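Long-range contact in N(2),N(2)-dimethylguanosine tRNA methyltransferase (Pyrococcus horikoshii, PDB 2DUL), which probably transfers two methyl groups from S-adenosyl-L-methionine to the N2 atom of guanine 26 in tRNA: residues M311-H325 with T353-P367. Sequence-based numbering, arbitrary orientation.
With GOL (glycerol), chain B.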
loop_
_atom_site.group_PDB
_atom_site.type_symbol
_atom_site.label_atom_id
_atom_site.label_comp_id
_atom_site.label_asym_id
_atom_site.label_seq_id
_atom_site.Cartn_x
_atom_site.Cartn_y
_atom_site.Cartn_z
ATOM N N MET A 311 -12.426 -9.258 -0.929
ATOM C CA MET A 311 -12.173 -9.237 -2.362
ATOM C C MET A 311 -10.717 -9.633 -2.614
ATOM O O MET A 311 -10.434 -10.487 -3.451
ATOM C CB MET A 311 -12.440 -7.837 -2.928
ATOM C CG MET A 311 -11.961 -7.639 -4.360
ATOM S SD MET A 311 -12.714 -8.782 -5.540
ATOM C CE MET A 311 -14.090 -7.781 -6.120
ATOM N N ILE A 312 -9.799 -9.015 -1.875
ATOM C CA ILE A 312 -8.377 -9.296 -2.029
ATOM C C ILE A 312 -8.033 -10.710 -1.563
ATOM O O ILE A 312 -7.188 -11.384 -2.156
ATOM C CB ILE A 312 -7.527 -8.268 -1.242
ATOM C CG1 ILE A 312 -7.736 -6.875 -1.839
ATOM C CG2 ILE A 312 -6.049 -8.646 -1.295
ATOM C CD1 ILE A 312 -7.042 -5.762 -1.076
ATOM N N ASP A 313 -8.696 -11.161 -0.506
ATOM C CA ASP A 313 -8.452 -12.494 0.025
ATOM C C ASP A 313 -8.814 -13.579 -0.994
ATOM O O ASP A 313 -8.106 -14.574 -1.126
ATOM C CB ASP A 313 -9.253 -12.688 1.320
ATOM C CG ASP A 313 -9.080 -14.073 1.919
ATOM O OD1 ASP A 313 -7.925 -14.524 2.065
ATOM O OD2 ASP A 313 -10.105 -14.706 2.252
ATOM N N GLN A 314 -9.902 -13.385 -1.729
ATOM C CA GLN A 314 -10.316 -14.384 -2.714
ATOM C C GLN A 314 -9.723 -14.125 -4.096
ATOM O O GLN A 314 -9.821 -14.960 -4.998
ATOM C CB GLN A 314 -11.843 -14.431 -2.800
ATOM C CG GLN A 314 -12.466 -13.213 -3.441
ATOM C CD GLN A 314 -13.153 -13.543 -4.754
ATOM O OE1 GLN A 314 -12.552 -14.138 -5.651
ATOM N NE2 GLN A 314 -14.419 -13.149 -4.876
ATOM N N GLU A 315 -9.095 -12.967 -4.256
ATOM C CA GLU A 315 -8.497 -12.604 -5.535
ATOM C C GLU A 315 -7.276 -13.461 -5.862
ATOM O O GLU A 315 -6.406 -13.678 -5.018
ATOM C CB GLU A 315 -8.098 -11.125 -5.508
ATOM C CG GLU A 315 -7.693 -10.554 -6.851
ATOM C CD GLU A 315 -7.528 -9.045 -6.801
ATOM O OE1 GLU A 315 -8.358 -8.383 -6.137
ATOM O OE2 GLU A 315 -6.585 -8.522 -7.433
ATOM N N LEU A 316 -7.226 -13.960 -7.093
ATOM C CA LEU A 316 -6.102 -14.767 -7.540
ATOM C C LEU A 316 -4.884 -13.844 -7.579
ATOM O O LEU A 316 -4.958 -12.741 -8.118
ATOM C CB LEU A 316 -6.391 -15.319 -8.941
ATOM C CG LEU A 316 -5.318 -16.164 -9.621
ATOM C CD1 LEU A 316 -5.074 -17.430 -8.792
ATOM C CD2 LEU A 316 -5.763 -16.517 -11.046
ATOM N N ASP A 317 -3.770 -14.278 -6.997
ATOM C CA ASP A 317 -2.565 -13.455 -7.002
ATOM C C ASP A 317 -1.700 -13.896 -8.172
ATOM O O ASP A 317 -0.950 -14.874 -8.086
ATOM C CB ASP A 317 -1.798 -13.604 -5.686
ATOM C CG ASP A 317 -0.745 -12.514 -5.490
ATOM O OD1 ASP A 317 -0.572 -11.664 -6.392
ATOM O OD2 ASP A 317 -0.088 -12.508 -4.431
ATOM N N ILE A 318 -1.824 -13.169 -9.272
ATOM C CA ILE A 318 -1.082 -13.463 -10.488
ATOM C C ILE A 318 -0.865 -12.124 -11.186
ATOM O O ILE A 318 -1.662 -11.196 -11.016
ATOM C CB ILE A 318 -1.896 -14.426 -11.375
ATOM C CG1 ILE A 318 -1.098 -14.818 -12.620
ATOM C CG2 ILE A 318 -3.217 -13.773 -11.754
ATOM C CD1 ILE A 318 -1.721 -15.965 -13.399
ATOM N N PRO A 319 0.220 -11.992 -11.968
ATOM C CA PRO A 319 0.453 -10.713 -12.643
ATOM C C PRO A 319 -0.598 -10.306 -13.677
ATOM O O PRO A 319 -0.876 -11.034 -14.630
ATOM C CB PRO A 319 1.835 -10.895 -13.269
ATOM C CG PRO A 319 2.512 -11.857 -12.332
ATOM C CD PRO A 319 1.407 -12.861 -12.063
ATOM N N LEU A 320 -1.173 -9.129 -13.462
ATOM C CA LEU A 320 -2.162 -8.542 -14.356
ATOM C C LEU A 320 -3.497 -9.281 -14.507
ATOM O O LEU A 320 -3.811 -10.212 -13.758
ATOM C CB LEU A 320 -1.514 -8.301 -15.729
ATOM C CG LEU A 320 -0.171 -7.556 -15.628
ATOM C CD1 LEU A 320 0.394 -7.277 -17.018
ATOM C CD2 LEU A 320 -0.367 -6.247 -14.853
ATOM N N PHE A 321 -4.293 -8.840 -15.474
ATOM C CA PHE A 321 -5.609 -9.424 -15.703
ATOM C C PHE A 321 -6.154 -8.987 -17.050
ATOM O O PHE A 321 -5.520 -8.206 -17.760
ATOM C CB PHE A 321 -6.562 -8.981 -14.587
ATOM C CG PHE A 321 -6.723 -7.484 -14.478
ATOM C CD1 PHE A 321 -7.731 -6.822 -15.174
ATOM C CD2 PHE A 321 -5.861 -6.735 -13.675
ATOM C CE1 PHE A 321 -7.882 -5.433 -15.070
ATOM C CE2 PHE A 321 -6.000 -5.350 -13.564
ATOM C CZ PHE A 321 -7.014 -4.696 -14.264
ATOM N N TYR A 322 -7.327 -9.499 -17.401
ATOM C CA TYR A 322 -7.959 -9.146 -18.663
ATOM C C TYR A 322 -9.236 -8.374 -18.359
ATOM O O TYR A 322 -10.094 -8.851 -17.621
ATOM C CB TYR A 322 -8.281 -10.408 -19.475
ATOM C CG TYR A 322 -7.052 -11.222 -19.837
ATOM C CD1 TYR A 322 -6.012 -10.657 -20.574
ATOM C CD2 TYR A 322 -6.914 -12.543 -19.411
ATOM C CE1 TYR A 322 -4.860 -11.388 -20.875
ATOM C CE2 TYR A 322 -5.765 -13.281 -19.709
ATOM C CZ TYR A 322 -4.744 -12.696 -20.438
ATOM O OH TYR A 322 -3.599 -13.414 -20.724
ATOM N N ASP A 323 -9.344 -7.173 -18.913
ATOM C CA ASP A 323 -10.521 -6.337 -18.699
ATOM C C ASP A 323 -11.504 -6.621 -19.833
ATOM O O ASP A 323 -11.271 -6.236 -20.974
ATOM C CB ASP A 323 -10.117 -4.865 -18.691
ATOM C CG ASP A 323 -11.245 -3.953 -18.243
ATOM O OD1 ASP A 323 -12.233 -3.807 -18.997
ATOM O OD2 ASP A 323 -11.142 -3.393 -17.128
ATOM N N THR A 324 -12.595 -7.310 -19.510
ATOM C CA THR A 324 -13.599 -7.676 -20.504
ATOM C C THR A 324 -14.120 -6.489 -21.310
ATOM O O THR A 324 -14.321 -6.589 -22.519
ATOM C CB THR A 324 -14.800 -8.386 -19.844
ATOM O OG1 THR A 324 -14.331 -9.492 -19.060
ATOM C CG2 THR A 324 -15.748 -8.911 -20.909
ATOM N N HIS A 325 -14.338 -5.366 -20.640
ATOM C CA HIS A 325 -14.842 -4.183 -21.322
ATOM C C HIS A 325 -13.812 -3.598 -22.290
ATOM O O HIS A 325 -14.085 -3.450 -23.481
ATOM C CB HIS A 325 -15.260 -3.129 -20.296
ATOM C CG HIS A 325 -15.898 -1.921 -20.905
ATOM N ND1 HIS A 325 -15.173 -0.927 -21.526
ATOM C CD2 HIS A 325 -17.200 -1.571 -21.031
ATOM C CE1 HIS A 325 -16.000 -0.016 -22.007
ATOM N NE2 HIS A 325 -17.236 -0.383 -21.721
ATOM N N THR A 353 -10.970 -15.241 -11.077
ATOM C CA THR A 353 -11.632 -14.472 -10.030
ATOM C C THR A 353 -11.768 -13.022 -10.466
ATOM O O THR A 353 -11.170 -12.598 -11.457
ATOM C CB THR A 353 -10.814 -14.448 -8.716
ATOM O OG1 THR A 353 -9.637 -13.647 -8.907
ATOM C CG2 THR A 353 -10.406 -15.852 -8.299
ATOM N N ARG A 354 -12.562 -12.270 -9.717
ATOM C CA ARG A 354 -12.730 -10.852 -9.982
ATOM C C ARG A 354 -11.502 -10.226 -9.323
ATOM O O ARG A 354 -10.770 -10.909 -8.606
ATOM C CB ARG A 354 -14.002 -10.327 -9.308
ATOM C CG ARG A 354 -15.302 -10.838 -9.908
ATOM C CD ARG A 354 -16.477 -10.551 -8.980
ATOM N NE ARG A 354 -17.748 -11.024 -9.524
ATOM C CZ ARG A 354 -18.453 -10.381 -10.450
ATOM N NH1 ARG A 354 -19.596 -10.893 -10.888
ATOM N NH2 ARG A 354 -18.026 -9.218 -10.927
ATOM N N THR A 355 -11.268 -8.941 -9.562
ATOM C CA THR A 355 -10.129 -8.264 -8.943
ATOM C C THR A 355 -10.518 -6.874 -8.465
ATOM O O THR A 355 -11.312 -6.190 -9.108
ATOM C CB THR A 355 -8.935 -8.122 -9.912
ATOM O OG1 THR A 355 -7.955 -7.251 -9.325
ATOM C CG2 THR A 355 -9.387 -7.548 -11.260
ATOM N N HIS A 356 -9.949 -6.463 -7.336
ATOM C CA HIS A 356 -10.232 -5.152 -6.763
ATOM C C HIS A 356 -9.652 -4.028 -7.628
ATOM O O HIS A 356 -9.994 -2.861 -7.443
ATOM C CB HIS A 356 -9.633 -5.061 -5.361
ATOM C CG HIS A 356 -8.144 -4.896 -5.358
ATOM N ND1 HIS A 356 -7.533 -3.665 -5.248
ATOM C CD2 HIS A 356 -7.146 -5.800 -5.506
ATOM C CE1 HIS A 356 -6.222 -3.818 -5.328
ATOM N NE2 HIS A 356 -5.962 -5.104 -5.485
ATOM N N PHE A 357 -8.776 -4.377 -8.568
ATOM C CA PHE A 357 -8.153 -3.373 -9.431
ATOM C C PHE A 357 -9.107 -2.749 -10.447
ATOM O O PHE A 357 -8.906 -1.616 -10.884
ATOM C CB PHE A 357 -6.953 -3.973 -10.174
ATOM C CG PHE A 357 -5.736 -4.187 -9.308
ATOM C CD1 PHE A 357 -5.128 -3.114 -8.655
ATOM C CD2 PHE A 357 -5.187 -5.458 -9.160
ATOM C CE1 PHE A 357 -3.990 -3.305 -7.871
ATOM C CE2 PHE A 357 -4.047 -5.661 -8.378
ATOM C CZ PHE A 357 -3.448 -4.582 -7.732
ATOM N N SER A 358 -10.143 -3.492 -10.824
ATOM C CA SER A 358 -11.121 -3.013 -11.798
ATOM C C SER A 358 -12.403 -3.829 -11.695
ATOM O O SER A 358 -12.359 -5.037 -11.473
ATOM C CB SER A 358 -10.556 -3.127 -13.214
ATOM O OG SER A 358 -11.555 -2.865 -14.182
ATOM N N PRO A 359 -13.566 -3.176 -11.866
ATOM C CA PRO A 359 -14.866 -3.846 -11.789
ATOM C C PRO A 359 -15.126 -4.851 -12.911
ATOM O O PRO A 359 -15.894 -5.794 -12.736
ATOM C CB PRO A 359 -15.850 -2.679 -11.812
ATOM C CG PRO A 359 -15.161 -1.696 -12.703
ATOM C CD PRO A 359 -13.734 -1.746 -12.188
ATOM N N THR A 360 -14.489 -4.650 -14.060
ATOM C CA THR A 360 -14.672 -5.557 -15.191
ATOM C C THR A 360 -13.427 -6.401 -15.465
ATOM O O THR A 360 -13.330 -7.067 -16.498
ATOM C CB THR A 360 -15.037 -4.781 -16.472
ATOM O OG1 THR A 360 -14.092 -3.721 -16.678
ATOM C CG2 THR A 360 -16.439 -4.193 -16.352
ATOM N N GLY A 361 -12.482 -6.385 -14.532
ATOM C CA GLY A 361 -11.268 -7.157 -14.719
ATOM C C GLY A 361 -11.366 -8.576 -14.190
ATOM O O GLY A 361 -12.018 -8.832 -13.180
ATOM N N ILE A 362 -10.726 -9.511 -14.882
ATOM C CA ILE A 362 -10.738 -10.898 -14.444
ATOM C C ILE A 362 -9.316 -11.440 -14.397
ATOM O O ILE A 362 -8.592 -11.396 -15.396
ATOM C CB ILE A 362 -11.569 -11.796 -15.392
ATOM C CG1 ILE A 362 -13.039 -11.374 -15.366
ATOM C CG2 ILE A 362 -11.443 -13.257 -14.960
ATOM C CD1 ILE A 362 -13.877 -12.039 -16.444
ATOM N N LYS A 363 -8.924 -11.921 -13.223
ATOM C CA LYS A 363 -7.609 -12.517 -13.024
ATOM C C LYS A 363 -7.817 -13.974 -13.411
ATOM O O LYS A 363 -8.779 -14.605 -12.965
ATOM C CB LYS A 363 -7.201 -12.456 -11.545
ATOM C CG LYS A 363 -5.931 -11.657 -11.228
ATOM C CD LYS A 363 -6.229 -10.191 -11.035
ATOM C CE LYS A 363 -5.107 -9.472 -10.283
ATOM N NZ LYS A 363 -3.791 -9.484 -10.985
ATOM N N THR A 364 -6.937 -14.517 -14.239
ATOM C CA THR A 364 -7.088 -15.903 -14.633
ATOM C C THR A 364 -5.787 -16.532 -15.084
ATOM O O THR A 364 -4.888 -15.848 -15.575
ATOM C CB THR A 364 -8.121 -16.055 -15.768
ATOM O OG1 THR A 364 -8.272 -17.441 -16.091
ATOM C CG2 THR A 364 -7.676 -15.301 -17.009
ATOM N N SER A 365 -5.693 -17.845 -14.906
ATOM C CA SER A 365 -4.513 -18.590 -15.319
ATOM C C SER A 365 -4.600 -18.888 -16.816
ATOM O O SER A 365 -3.608 -19.251 -17.448
ATOM C CB SER A 365 -4.431 -19.908 -14.539
ATOM O OG SER A 365 -5.614 -20.682 -14.716
ATOM N N ALA A 366 -5.791 -18.720 -17.381
ATOM C CA ALA A 366 -6.017 -19.002 -18.796
ATOM C C ALA A 366 -5.211 -18.136 -19.757
ATOM O O ALA A 366 -4.952 -16.968 -19.488
ATOM C CB ALA A 366 -7.504 -18.866 -19.119
ATOM N N PRO A 367 -4.793 -18.717 -20.892
ATOM C CA PRO A 367 -4.021 -17.974 -21.893
ATOM C C PRO A 367 -4.953 -16.931 -22.510
ATOM O O PRO A 367 -6.168 -17.113 -22.520
ATOM C CB PRO A 367 -3.632 -19.050 -22.908
ATOM C CG PRO A 367 -3.629 -20.317 -22.092
ATOM C CD PRO A 367 -4.850 -20.149 -21.233
HETATM C C1 GOL B . -4.345 -10.197 -4.450
HETATM O O1 GOL B . -4.091 -11.383 -5.206
HETATM C C2 GOL B . -3.647 -9.001 -5.100
HETATM O O2 GOL B . -4.124 -8.829 -6.442
HETATM C C3 GOL B . -3.925 -7.742 -4.278
HETATM O O3 GOL B . -3.280 -6.622 -4.883
HETATM O O HOH W 1 -14.496 -13.970 -8.051
HETATM O O HOH W 2 -4.750 -12.688 -15.005
HETATM O O HOH W 3 -9.873 -1.438 -15.939
#
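Three groups hold the ammonium of Lys363: it donates to Ile318 O at 2.7 Å and to Leu320 O at 2.9 Å, and forms a salt bridge with Glu194 of helix 192-209. Ile318 O is met nearly head-on, with a C=O...N angle of 167°, whereas Leu320 O is approached from above its carbonyl plane. A chain bent at chi2 and chi4 carries NZ there, its CG pressed tightly against Ile318 CG2 (3.5 Å).

Glu315, just past the end of helix 302-314, shows how one carboxylate can organise a turn. Its OE1 accepts from His356 N (2.8 Å) and its OE2 from Thr355 OG1 (2.7 Å), both from above the carboxylate plane. With CG anti to the backbone N (chi1 -170°), the extended side chain reaches the start of the type I turn 355-358, where Thr355 OG1 also accepts from Phe357 N in an ST turn. With an alanine here instead of the glutamate, His356 N and the Thr355 hydroxyl would probably be left without these acceptors, and the turn would be freer to shift. A glycerol, probably from the crystallisation liquor, bridges Glu315 OE2 and His356 NE2, while Ile312 CG1 makes an off-centre CH-pi contact with the imidazole. Nearby, Leu316 N bonds almost straight to Thr353 OG1 (3.0 Å).

Phe321 receives Thr355 CG2 over one ring face, and its CD1 lies 3.6 Å from Gly361 CA. Next to it, Tyr322 and Ile362 exchange two backbone hydrogen bonds as an antiparallel hydrogen-bonded pair. Asp323 N-caps the following helix through Ala326 N; Thr324 N reaches Thr360 O (3.1 Å). Together these contacts fasten the loop after helix 302-314 to a small three-stranded antiparallel sheet, in which 361-364 runs between 322-323 and 352-355 and the helices 324-331 and 338-347 fill the connection, a topology resembling winged-helix folds.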